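Local coordinates for protein EmGH1 (Erythrobacter marinus, PDB 5Z87) that probably hydrolyses beta-glucosidic bonds, as a beta-glucosidase of glycosyl hydrolase family 3, at residues 138-143 with 170-175; 147-152 with 160-165; 165-170 with 403-408; 399-404 with 604-609; 411-416 with 608-613. One frame throughout, in Å; residues are numbered along the deposited sequence.

Contact 1: 138-143 with 170-175; sequences DGATQF and RSRGSQ
The side chain of Arg-172 sets out with CG anti to its carbonyl carbon (chi1 -65°) and bends at chi3 (71°), which brings the end of its guanidinium to the backbone carbonyl of Asp-138. Both terminal nitrogens close on that one oxygen. Arg-172 NH1 lies 2.8 Å from Asp-138 O, and NH2 2.9 Å from the same oxygen. The oxygen sits in the guanidinium plane. NH2 meets a lone pair of the oxygen, in the carbonyl plane, whereas NH1 is tilted from that plane. NH1 also passes Ala-140 CB at 4.0 Å. The carboxylate of Asp-138 takes no part: its OD1 is 6.1 Å from Arg-172 NH2. The grip is therefore from a charged group to a neutral carbonyl. Arg-172 NE is held separately by Asn-104. A leucine in place of Arg-172 would probably leave Asp-138 O without both donors and Asn-104 OD1 without its partner. Gly-173, at positive phi, is the C-prime residue of a Schellman motif that ends helix 155-171, with Ser-174 N bonded to Ala-169 O. The contact thus ties the loop between strand 126-129 and helix 146-150 to the end of that helix, with helix 393-399 packed against Arg-172 through Ala-396.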
# COMPACT_ATOMS: atom_id res chain seq x y z
N ASP A 138 -19.01 31.66 9.56
CA ASP A 138 -18.43 32.97 9.83
C ASP A 138 -18.58 33.33 11.30
O ASP A 138 -19.66 33.23 11.88
CB ASP A 138 -19.11 34.01 8.94
CG ASP A 138 -18.25 35.22 8.72
OD1 ASP A 138 -18.11 36.03 9.66
OD2 ASP A 138 -17.70 35.34 7.60
N GLY A 139 -17.46 33.72 11.92
CA GLY A 139 -17.47 34.14 13.30
C GLY A 139 -17.54 33.06 14.35
O GLY A 139 -17.65 33.38 15.53
N ALA A 140 -17.48 31.77 13.98
CA ALA A 140 -17.49 30.71 14.98
C ALA A 140 -16.08 30.41 15.51
O ALA A 140 -15.08 30.66 14.83
CB ALA A 140 -18.11 29.43 14.40
N THR A 141 -16.02 29.88 16.73
CA THR A 141 -14.76 29.54 17.39
C THR A 141 -14.05 28.40 16.65
O THR A 141 -14.61 27.32 16.46
CB THR A 141 -15.01 29.13 18.83
OG1 THR A 141 -15.99 29.99 19.42
CG2 THR A 141 -13.71 29.20 19.65
N GLN A 142 -12.79 28.64 16.27
CA GLN A 142 -11.97 27.68 15.53
C GLN A 142 -10.99 27.01 16.48
O GLN A 142 -9.94 27.58 16.80
CB GLN A 142 -11.25 28.38 14.39
CG GLN A 142 -12.19 28.85 13.31
CD GLN A 142 -13.19 27.77 12.93
OE1 GLN A 142 -12.84 26.80 12.26
NE2 GLN A 142 -14.45 27.92 13.36
N PHE A 143 -11.32 25.81 16.91
CA PHE A 143 -10.45 25.04 17.79
C PHE A 143 -9.26 24.47 17.00
O PHE A 143 -9.18 24.59 15.77
CB PHE A 143 -11.29 23.97 18.47
CG PHE A 143 -12.36 24.55 19.35
CD1 PHE A 143 -12.06 24.94 20.65
CD2 PHE A 143 -13.65 24.71 18.88
CE1 PHE A 143 -13.05 25.49 21.48
CE2 PHE A 143 -14.65 25.25 19.70
CZ PHE A 143 -14.35 25.64 20.99
N ARG A 170 -26.21 24.80 17.04
CA ARG A 170 -27.65 24.72 17.25
C ARG A 170 -28.27 26.11 17.39
O ARG A 170 -29.34 26.38 16.83
CB ARG A 170 -27.94 23.85 18.48
CG ARG A 170 -29.40 23.42 18.63
CD ARG A 170 -29.87 22.61 17.43
NE ARG A 170 -31.33 22.47 17.36
CZ ARG A 170 -31.99 21.40 17.79
NH1 ARG A 170 -33.32 21.36 17.70
NH2 ARG A 170 -31.33 20.38 18.31
N SER A 171 -27.59 27.02 18.09
CA SER A 171 -28.10 28.39 18.20
C SER A 171 -28.18 29.08 16.85
O SER A 171 -28.98 30.01 16.69
CB SER A 171 -27.21 29.20 19.15
OG SER A 171 -25.97 29.51 18.53
N ARG A 172 -27.39 28.65 15.87
CA ARG A 172 -27.44 29.23 14.53
C ARG A 172 -28.34 28.45 13.58
O ARG A 172 -28.36 28.72 12.38
CB ARG A 172 -26.02 29.34 13.95
CG ARG A 172 -25.12 30.32 14.72
CD ARG A 172 -23.64 30.22 14.32
NE ARG A 172 -23.41 30.74 12.98
CZ ARG A 172 -22.33 31.43 12.61
NH1 ARG A 172 -21.35 31.66 13.49
NH2 ARG A 172 -22.23 31.88 11.37
N GLY A 173 -29.09 27.47 14.09
CA GLY A 173 -30.07 26.79 13.27
C GLY A 173 -29.65 25.45 12.72
O GLY A 173 -30.45 24.81 12.04
N SER A 174 -28.44 25.00 13.00
CA SER A 174 -27.99 23.70 12.53
C SER A 174 -28.25 22.65 13.61
O SER A 174 -27.82 22.82 14.75
CB SER A 174 -26.50 23.74 12.18
OG SER A 174 -26.00 22.45 11.90
N GLN A 175 -28.95 21.58 13.25
CA GLN A 175 -29.18 20.50 14.21
C GLN A 175 -28.52 19.19 13.77
O GLN A 175 -28.81 18.14 14.36
CB GLN A 175 -30.68 20.27 14.42
CG GLN A 175 -31.54 21.50 14.12
CD GLN A 175 -31.94 21.53 12.65
OE1 GLN A 175 -31.20 21.02 11.79
NE2 GLN A 175 -33.10 22.10 12.34

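Contact 2: 147-152 with 160-165; sequences MAMACA and QVFEAT
Two successive helices of the N-terminal family 3 domain, 146-150 and 155-171, face each other here through Met-149, Val-161 and Phe-162. Their backbones stay well apart. The nearest CA atoms, of Met-149 and Val-161, are 9.7 Å from each other, and side chains bridge the distance. Met-149 does most of the reaching. Its sulfur meets Val-161 end to end, with SD 4.0 Å from CG1. That methyl of Val-161 stands anti to its own backbone N (chi1 154°). At chi3 (-82°) the Met-149 chain bends, and its terminal methyl turns to the Phe-162 ring. CE lies 3.8 Å from both Phe-162 CZ and Phe-162 CE2. The approach is oblique, so the methyl settles neither over the ring face nor at its edge. Val-161 CG1 lies over one face of the same ring, off towards the rim. The three side chains make a small apolar cluster at the junction between the two consecutive helices of the N-terminal domain, which in family 3 is a TIM-barrel-like fold. Its contacts are purely van der Waals, and all three residues are buried. Helix 201-216 packs on Phe-162 through Ile-211 and Leu-215, while Met-412 of helix 403-416 touches Val-161. One turn further on, Thr-165 OG1 donates to Val-161 O at 2.9 Å, which satisfies the hydroxyl within its own helix. Thr-165 N reaches the same oxygen from the opposite face.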
# COMPACT_ATOMS: atom_id res chain seq x y z
N MET A 147 -6.35 16.46 14.12
CA MET A 147 -5.10 15.76 14.43
C MET A 147 -4.31 16.48 15.53
O MET A 147 -3.71 15.82 16.39
CB MET A 147 -4.23 15.61 13.19
CG MET A 147 -2.99 14.73 13.43
SD MET A 147 -2.39 14.03 11.89
CE MET A 147 -3.40 12.55 11.73
N ALA A 148 -4.30 17.81 15.52
CA ALA A 148 -3.69 18.55 16.62
C ALA A 148 -4.32 18.16 17.95
O ALA A 148 -3.61 17.83 18.92
CB ALA A 148 -3.83 20.06 16.39
N MET A 149 -5.64 18.18 18.02
CA MET A 149 -6.31 17.87 19.28
C MET A 149 -6.05 16.43 19.71
O MET A 149 -6.06 16.13 20.91
CB MET A 149 -7.81 18.12 19.16
CG MET A 149 -8.18 19.60 19.02
SD MET A 149 -9.93 19.84 19.37
CE MET A 149 -10.68 19.40 17.81
N ALA A 150 -5.83 15.53 18.74
CA ALA A 150 -5.48 14.15 19.10
C ALA A 150 -4.16 14.08 19.85
O ALA A 150 -3.94 13.12 20.61
CB ALA A 150 -5.42 13.28 17.84
N CYS A 151 -3.26 15.06 19.64
CA CYS A 151 -1.98 15.03 20.34
C CYS A 151 -2.13 15.30 21.81
O CYS A 151 -1.22 14.99 22.58
CB CYS A 151 -1.00 16.06 19.78
SG CYS A 151 -0.66 15.98 18.04
N ALA A 152 -3.27 15.87 22.22
CA ALA A 152 -3.45 16.27 23.61
C ALA A 152 -3.68 15.08 24.52
O ALA A 152 -3.37 15.16 25.72
CB ALA A 152 -4.61 17.26 23.71
N GLN A 160 -15.63 18.73 25.88
CA GLN A 160 -15.95 20.14 26.10
C GLN A 160 -15.86 20.94 24.81
O GLN A 160 -16.70 21.82 24.56
CB GLN A 160 -14.99 20.74 27.13
CG GLN A 160 -15.12 20.20 28.53
CD GLN A 160 -13.96 20.64 29.40
OE1 GLN A 160 -13.42 19.86 30.17
NE2 GLN A 160 -13.56 21.90 29.26
N VAL A 161 -14.84 20.68 23.99
CA VAL A 161 -14.68 21.44 22.76
C VAL A 161 -15.90 21.25 21.86
O VAL A 161 -16.38 22.21 21.23
CB VAL A 161 -13.39 21.03 22.04
CG1 VAL A 161 -13.52 21.29 20.53
CG2 VAL A 161 -12.22 21.80 22.61
N PHE A 162 -16.42 20.03 21.79
CA PHE A 162 -17.53 19.79 20.90
C PHE A 162 -18.88 20.08 21.54
O PHE A 162 -19.85 20.31 20.82
CB PHE A 162 -17.42 18.36 20.33
CG PHE A 162 -16.33 18.26 19.29
CD1 PHE A 162 -16.55 18.70 18.00
CD2 PHE A 162 -15.06 17.84 19.64
CE1 PHE A 162 -15.54 18.66 17.05
CE2 PHE A 162 -14.03 17.80 18.70
CZ PHE A 162 -14.28 18.21 17.40
N GLU A 163 -18.94 20.14 22.87
CA GLU A 163 -20.09 20.74 23.52
C GLU A 163 -20.20 22.21 23.15
O GLU A 163 -21.28 22.69 22.79
CB GLU A 163 -19.98 20.55 25.04
CG GLU A 163 -21.18 21.04 25.85
CD GLU A 163 -20.90 21.02 27.33
OE1 GLU A 163 -20.30 21.99 27.83
OE2 GLU A 163 -21.25 20.03 28.00
N ALA A 164 -19.08 22.95 23.20
CA ALA A 164 -19.09 24.35 22.79
C ALA A 164 -19.46 24.48 21.32
O ALA A 164 -20.22 25.38 20.94
CB ALA A 164 -17.73 25.01 23.05
N THR A 165 -18.93 23.58 20.48
CA THR A 165 -19.23 23.63 19.06
C THR A 165 -20.71 23.37 18.79
O THR A 165 -21.31 24.00 17.92
CB THR A 165 -18.36 22.60 18.31
OG1 THR A 165 -16.97 22.91 18.48
CG2 THR A 165 -18.71 22.61 16.83

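Contact 3: 165-170 with 403-408; sequences TAKEAR and TEHKLL
Glu-168 OE2 is gripped by two groups: His-405 across this contact and the hydroxyl of Thr-141 in the loop 138-143. His-405 ND1 donates to Glu-168 OE2 at 2.7 Å, and the bond is nearly straight (167°). It uses the anti lone pair of the oxygen. OE2 lies near the ring plane, at its edge, and carboxylate and imidazole are nearly coplanar, 13° apart. The two side chains come from opposite directions. Glu-168 is extended beyond CG, and its CG lies 3.8 Å from His-405 ND1. The other ring nitrogen faces a water. That water is 2.9 Å from His-405 NE2, accepts from Lys-167 NZ at 2.7 Å and donates to Glu-404 OE2 at 3.2 Å. Lys-167 NZ and Glu-404 OE2 are themselves 4.6 Å apart, too far for a salt bridge. Both nitrogens of the ring are thus engaged, which fixes its rotation. With ND1 donating to a carboxylate, the imidazole would probably be polarised by that negative charge. Ser-402 caps His-405 N at the start of helix 403-416. Here a His-carboxylate hydrogen bond joins helix 155-171 of the N-terminal domain to helix 403-416, as a structural link away from the ligand pocket.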
# COMPACT_ATOMS: atom_id res chain seq x y z
N THR A 165 -18.93 23.58 20.48
CA THR A 165 -19.23 23.63 19.06
C THR A 165 -20.71 23.37 18.79
O THR A 165 -21.31 24.00 17.92
CB THR A 165 -18.36 22.60 18.31
OG1 THR A 165 -16.97 22.91 18.48
CG2 THR A 165 -18.71 22.61 16.83
N ALA A 166 -21.30 22.41 19.51
CA ALA A 166 -22.71 22.11 19.32
C ALA A 166 -23.59 23.32 19.69
O ALA A 166 -24.54 23.65 18.96
CB ALA A 166 -23.10 20.88 20.13
N LYS A 167 -23.28 23.98 20.81
CA LYS A 167 -24.01 25.18 21.21
C LYS A 167 -24.02 26.21 20.09
O LYS A 167 -25.07 26.76 19.75
CB LYS A 167 -23.37 25.80 22.46
CG LYS A 167 -23.69 25.13 23.75
CD LYS A 167 -22.91 25.80 24.89
CE LYS A 167 -23.07 25.03 26.18
NZ LYS A 167 -22.15 25.52 27.24
N GLU A 168 -22.84 26.48 19.53
CA GLU A 168 -22.74 27.49 18.48
C GLU A 168 -23.52 27.06 17.25
O GLU A 168 -24.15 27.90 16.59
CB GLU A 168 -21.26 27.75 18.14
CG GLU A 168 -20.42 28.25 19.32
CD GLU A 168 -19.08 28.89 18.93
OE1 GLU A 168 -18.81 29.12 17.73
OE2 GLU A 168 -18.28 29.16 19.86
N ALA A 169 -23.51 25.77 16.93
CA ALA A 169 -24.20 25.30 15.73
C ALA A 169 -25.72 25.34 15.92
O ALA A 169 -26.44 25.85 15.06
CB ALA A 169 -23.73 23.88 15.38
N ARG A 170 -26.21 24.80 17.04
CA ARG A 170 -27.65 24.72 17.25
C ARG A 170 -28.27 26.11 17.39
O ARG A 170 -29.34 26.38 16.83
CB ARG A 170 -27.94 23.85 18.48
CG ARG A 170 -29.40 23.42 18.63
CD ARG A 170 -29.87 22.61 17.43
NE ARG A 170 -31.33 22.47 17.36
CZ ARG A 170 -31.99 21.40 17.79
NH1 ARG A 170 -33.32 21.36 17.70
NH2 ARG A 170 -31.33 20.38 18.31
N THR A 403 -15.81 34.48 25.36
CA THR A 403 -14.55 34.46 26.09
C THR A 403 -14.26 33.07 26.64
O THR A 403 -13.12 32.60 26.60
CB THR A 403 -14.59 35.51 27.21
OG1 THR A 403 -14.42 36.81 26.61
CG2 THR A 403 -13.47 35.29 28.22
N GLU A 404 -15.30 32.37 27.10
CA GLU A 404 -15.11 31.00 27.57
C GLU A 404 -14.70 30.07 26.43
O GLU A 404 -13.85 29.19 26.61
CB GLU A 404 -16.39 30.51 28.24
CG GLU A 404 -16.50 29.01 28.38
CD GLU A 404 -17.82 28.59 29.02
OE1 GLU A 404 -18.37 29.37 29.83
OE2 GLU A 404 -18.30 27.48 28.70
N HIS A 405 -15.26 30.26 25.23
CA HIS A 405 -14.93 29.37 24.13
C HIS A 405 -13.54 29.67 23.56
O HIS A 405 -12.81 28.75 23.19
CB HIS A 405 -16.00 29.44 23.03
CG HIS A 405 -17.30 28.77 23.41
ND1 HIS A 405 -18.35 28.63 22.53
CD2 HIS A 405 -17.69 28.18 24.57
CE1 HIS A 405 -19.34 27.99 23.13
NE2 HIS A 405 -18.97 27.71 24.37
N LYS A 406 -13.17 30.96 23.51
CA LYS A 406 -11.81 31.31 23.09
C LYS A 406 -10.79 30.77 24.09
O LYS A 406 -9.72 30.27 23.69
CB LYS A 406 -11.67 32.82 22.94
CG LYS A 406 -12.42 33.39 21.75
CD LYS A 406 -12.00 34.83 21.43
CE LYS A 406 -12.48 35.80 22.51
NZ LYS A 406 -12.44 37.22 22.03
N LEU A 407 -11.10 30.82 25.38
CA LEU A 407 -10.15 30.32 26.37
C LEU A 407 -10.01 28.80 26.27
O LEU A 407 -8.89 28.27 26.37
CB LEU A 407 -10.58 30.74 27.77
CG LEU A 407 -9.82 30.03 28.90
CD1 LEU A 407 -8.32 30.36 28.86
CD2 LEU A 407 -10.43 30.37 30.25
N LEU A 408 -11.12 28.09 26.05
CA LEU A 408 -11.03 26.66 25.80
C LEU A 408 -10.14 26.37 24.60
O LEU A 408 -9.27 25.50 24.65
CB LEU A 408 -12.42 26.07 25.61
CG LEU A 408 -12.48 24.57 25.31
CD1 LEU A 408 -11.79 23.77 26.41
CD2 LEU A 408 -13.93 24.11 25.15
O HOH W 1 -19.62 25.68 26.37

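Contact 4: 399-404 with 604-609; sequences LARSTE and GEQGGH
Arg-401 sits in a type II beta turn, from Leu-399 to Ser-402, with positive phi (53°), and across from it Glu-605 lies in a type I turn from Gly-604 to Gly-607. Arg-401 meets Glu-605 side-on. NE and NH2 both donate to OE2: Arg-401 NE lies 3.1 Å from Glu-605 OE2 and NH2 3.0 Å from Glu-605 OE2. This pair makes the salt bridge. OE2 lies in the guanidinium plane, but the two flat groups are turned 58° apart. NH2 therefore comes in from above the carboxylate plane, while NE approaches on the syn side. A weak bond also runs from Arg-401 NE to Glu-605 OE1, at 3.1 Å. The bridge joins the turn leading into helix 403-416 to the one leading into helix 607-615 of the C-terminal domain. Glu-605 CG stands between its backbone N and carbonyl carbon (chi1 62°), the crowded position, which points the acid towards Arg-401. A methionine in place of Arg-401 would probably leave OE2 without its charged mate and the carboxylate freer to turn. Gln-606 NE2 adds a weak bond to Glu-605 OE2, at 3.3 Å. Glu-605 OE1 accepts from the backbone N of Gln-142, in the N-terminal domain. Ser-402 and Gln-606 hold the N-cap positions of the two helices.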
# COMPACT_ATOMS: atom_id res chain seq x y z
N LEU A 399 -22.79 33.28 22.06
CA LEU A 399 -21.93 32.09 22.12
C LEU A 399 -20.72 32.21 21.20
O LEU A 399 -19.62 31.79 21.56
CB LEU A 399 -22.71 30.85 21.73
CG LEU A 399 -23.81 30.40 22.69
CD1 LEU A 399 -24.54 29.21 22.09
CD2 LEU A 399 -23.22 30.06 24.05
N ALA A 400 -20.92 32.76 20.00
CA ALA A 400 -19.88 32.78 18.99
C ALA A 400 -18.60 33.43 19.50
O ALA A 400 -18.58 34.63 19.82
CB ALA A 400 -20.39 33.50 17.75
N ARG A 401 -17.52 32.64 19.56
CA ARG A 401 -16.20 33.12 19.96
C ARG A 401 -16.26 33.83 21.30
O ARG A 401 -15.55 34.81 21.55
CB ARG A 401 -15.58 34.01 18.88
CG ARG A 401 -15.22 33.25 17.61
CD ARG A 401 -14.31 34.07 16.72
NE ARG A 401 -13.01 34.24 17.34
CZ ARG A 401 -12.29 35.35 17.28
NH1 ARG A 401 -12.75 36.42 16.64
NH2 ARG A 401 -11.10 35.40 17.87
N SER A 402 -17.12 33.32 22.17
CA SER A 402 -17.25 33.85 23.52
C SER A 402 -15.93 33.73 24.26
O SER A 402 -15.03 32.99 23.86
CB SER A 402 -18.34 33.11 24.27
OG SER A 402 -17.88 31.81 24.62
N THR A 403 -15.81 34.48 25.36
CA THR A 403 -14.55 34.46 26.09
C THR A 403 -14.26 33.07 26.64
O THR A 403 -13.12 32.60 26.60
CB THR A 403 -14.59 35.51 27.21
OG1 THR A 403 -14.42 36.81 26.61
CG2 THR A 403 -13.47 35.29 28.22
N GLU A 404 -15.30 32.37 27.10
CA GLU A 404 -15.11 31.00 27.57
C GLU A 404 -14.70 30.07 26.43
O GLU A 404 -13.85 29.19 26.61
CB GLU A 404 -16.39 30.51 28.24
CG GLU A 404 -16.50 29.01 28.38
CD GLU A 404 -17.82 28.59 29.02
OE1 GLU A 404 -18.37 29.37 29.83
OE2 GLU A 404 -18.30 27.48 28.70
N GLY A 604 -5.23 26.10 16.05
CA GLY A 604 -6.48 26.78 16.35
C GLY A 604 -6.29 28.28 16.45
O GLY A 604 -5.22 28.83 16.20
N GLU A 605 -7.38 28.97 16.83
CA GLU A 605 -7.38 30.42 16.68
C GLU A 605 -6.63 31.13 17.81
O GLU A 605 -6.20 32.27 17.63
CB GLU A 605 -8.82 30.94 16.58
CG GLU A 605 -9.67 30.68 17.79
CD GLU A 605 -10.89 31.58 17.84
OE1 GLU A 605 -11.81 31.41 17.00
OE2 GLU A 605 -10.91 32.49 18.70
N GLN A 606 -6.44 30.48 18.94
CA GLN A 606 -5.60 30.98 20.01
C GLN A 606 -4.19 30.39 19.97
O GLN A 606 -3.45 30.50 20.95
CB GLN A 606 -6.26 30.71 21.37
CG GLN A 606 -7.58 31.46 21.57
CD GLN A 606 -7.46 32.97 21.33
OE1 GLN A 606 -6.63 33.63 21.94
NE2 GLN A 606 -8.29 33.50 20.43
N GLY A 607 -3.80 29.78 18.85
CA GLY A 607 -2.57 29.00 18.83
C GLY A 607 -1.32 29.84 19.07
O GLY A 607 -0.39 29.39 19.74
N GLY A 608 -1.28 31.05 18.51
CA GLY A 608 -0.11 31.90 18.67
C GLY A 608 0.23 32.15 20.13
O GLY A 608 1.41 32.20 20.49
N HIS A 609 -0.78 32.31 20.98
CA HIS A 609 -0.53 32.51 22.40
C HIS A 609 -0.02 31.23 23.06
O HIS A 609 0.88 31.27 23.91
CB HIS A 609 -1.80 32.99 23.12
CG HIS A 609 -2.29 34.33 22.66
ND1 HIS A 609 -1.49 35.46 22.64
CD2 HIS A 609 -3.50 34.73 22.21
CE1 HIS A 609 -2.19 36.48 22.19
NE2 HIS A 609 -3.41 36.07 21.92

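Contact 5: 411-416 with 608-613; sequences RMAEES and GHAIAS
Apolar packing carries this contact, centred on the methyl of Ala-610. Its CB lies 3.6 Å from Ala-413 CB and equally 3.6 Å from Glu-414 CG. Ala-610 and Ala-413 both point towards the other helix. Small side chains allow a close approach: the CA atoms of Glu-414 and Ala-610 are only 5.1 Å apart, and the axes of 411-416 and 608-613 come within 8.5 Å. The segments run in broadly the same direction, with a signed crossing angle of -44°. Glu-414 contributes its aliphatic part. Its CG stands anti to the carbonyl carbon (chi1 -64°) and the chain then extends, which lays CG against Ala-610 and carries the carboxylate on past it.

The polar groups lie to one side of this packing. Glu-414 OE2 is 4.1 Å from Ser-613 OG, too far for a direct bond. Arg-410 joins them instead: its NH1 makes a salt bridge to Glu-414 and a hydrogen bond to Ser-613 OG. Within its own helix, Ser-416 OG donates to Met-412 O at 2.9 Å. Helix 462-473 packs on Ala-612, and helix 155-171 on Met-412, so each helix of the pair has a further helix against it. Alanine methyls thus allow the close spacing of helices 403-416 and 607-615, while the charge of Glu-414 is answered by Arg-410 beside the interface.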
# COMPACT_ATOMS: atom_id res chain seq x y z
N ARG A 411 -6.61 26.77 25.79
CA ARG A 411 -6.17 25.68 26.65
C ARG A 411 -5.98 24.38 25.88
O ARG A 411 -5.08 23.58 26.20
CB ARG A 411 -7.16 25.48 27.80
CG ARG A 411 -6.90 26.37 29.01
CD ARG A 411 -7.47 25.75 30.30
NE ARG A 411 -8.82 25.22 30.12
CZ ARG A 411 -9.22 23.99 30.49
NH1 ARG A 411 -8.36 23.16 31.07
NH2 ARG A 411 -10.48 23.61 30.28
N MET A 412 -6.80 24.13 24.85
CA MET A 412 -6.65 22.91 24.07
C MET A 412 -5.31 22.91 23.34
O MET A 412 -4.57 21.92 23.38
CB MET A 412 -7.81 22.75 23.10
CG MET A 412 -7.86 21.39 22.41
SD MET A 412 -7.90 19.97 23.54
CE MET A 412 -9.55 19.37 23.34
N ALA A 413 -4.96 24.04 22.71
CA ALA A 413 -3.66 24.16 22.05
C ALA A 413 -2.51 23.93 23.04
O ALA A 413 -1.56 23.20 22.72
CB ALA A 413 -3.54 25.52 21.38
N GLU A 414 -2.60 24.51 24.24
CA GLU A 414 -1.57 24.31 25.27
C GLU A 414 -1.40 22.83 25.63
O GLU A 414 -0.30 22.42 26.04
CB GLU A 414 -1.90 25.13 26.53
CG GLU A 414 -1.89 26.66 26.29
CD GLU A 414 -2.24 27.51 27.52
OE1 GLU A 414 -2.85 26.99 28.49
OE2 GLU A 414 -1.90 28.72 27.52
N GLU A 415 -2.45 22.02 25.49
CA GLU A 415 -2.35 20.60 25.81
C GLU A 415 -1.90 19.76 24.62
O GLU A 415 -1.53 18.60 24.81
CB GLU A 415 -3.70 20.05 26.29
CG GLU A 415 -4.24 20.65 27.58
CD GLU A 415 -3.61 20.03 28.82
OE1 GLU A 415 -3.29 18.82 28.80
OE2 GLU A 415 -3.42 20.76 29.82
N SER A 416 -1.91 20.32 23.41
CA SER A 416 -1.72 19.57 22.18
C SER A 416 -0.35 19.72 21.56
O SER A 416 0.15 18.77 20.95
CB SER A 416 -2.75 20.00 21.14
OG SER A 416 -4.05 19.74 21.61
N GLY A 608 -1.28 31.05 18.51
CA GLY A 608 -0.11 31.90 18.67
C GLY A 608 0.23 32.15 20.13
O GLY A 608 1.41 32.20 20.49
N HIS A 609 -0.78 32.31 20.98
CA HIS A 609 -0.53 32.51 22.40
C HIS A 609 -0.02 31.23 23.06
O HIS A 609 0.88 31.27 23.91
CB HIS A 609 -1.80 32.99 23.12
CG HIS A 609 -2.29 34.33 22.66
ND1 HIS A 609 -1.49 35.46 22.64
CD2 HIS A 609 -3.50 34.73 22.21
CE1 HIS A 609 -2.19 36.48 22.19
NE2 HIS A 609 -3.41 36.07 21.92
N ALA A 610 -0.59 30.08 22.69
CA ALA A 610 -0.16 28.84 23.32
C ALA A 610 1.27 28.49 22.93
O ALA A 610 2.06 28.05 23.77
CB ALA A 610 -1.12 27.70 22.95
N ILE A 611 1.65 28.73 21.67
CA ILE A 611 3.03 28.53 21.24
C ILE A 611 3.98 29.40 22.06
O ILE A 611 5.02 28.93 22.56
CB ILE A 611 3.17 28.82 19.74
CG1 ILE A 611 2.39 27.79 18.93
CG2 ILE A 611 4.64 28.87 19.34
CD1 ILE A 611 2.41 28.04 17.44
N ALA A 612 3.66 30.69 22.20
CA ALA A 612 4.53 31.58 22.96
C ALA A 612 4.64 31.12 24.41
O ALA A 612 5.73 31.13 24.99
CB ALA A 612 4.00 33.01 22.88
N SER A 613 3.52 30.69 25.00
CA SER A 613 3.56 30.23 26.38
C SER A 613 4.44 29.00 26.56
O SER A 613 5.08 28.83 27.61
CB SER A 613 2.13 29.95 26.87
OG SER A 613 1.35 31.14 26.87

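Helix 155-171 serves contacts 1, 2 and 3, and helix 403-416 continues the chain of packing through contacts 3, 4 and 5; contacts 4 and 5 also share helix 607-615. Contacts 2, 3 and 5 are buried, and contacts 1 and 4 only partly so. Chemistry does not simply follow burial. Contacts 2 and 5 meet by apolar side chains, but buried contact 3 is polar. Contacts 1 and 4 use arginines, one on a neutral carbonyl and the other on a carboxylate. Loop 138-143 of contact 1 also reaches contacts 3 and 4, through Thr-141 to Glu-168 and Gln-142 to Glu-605. Contacts 1 and 5 do not touch, with nearest atoms about 5 Å apart.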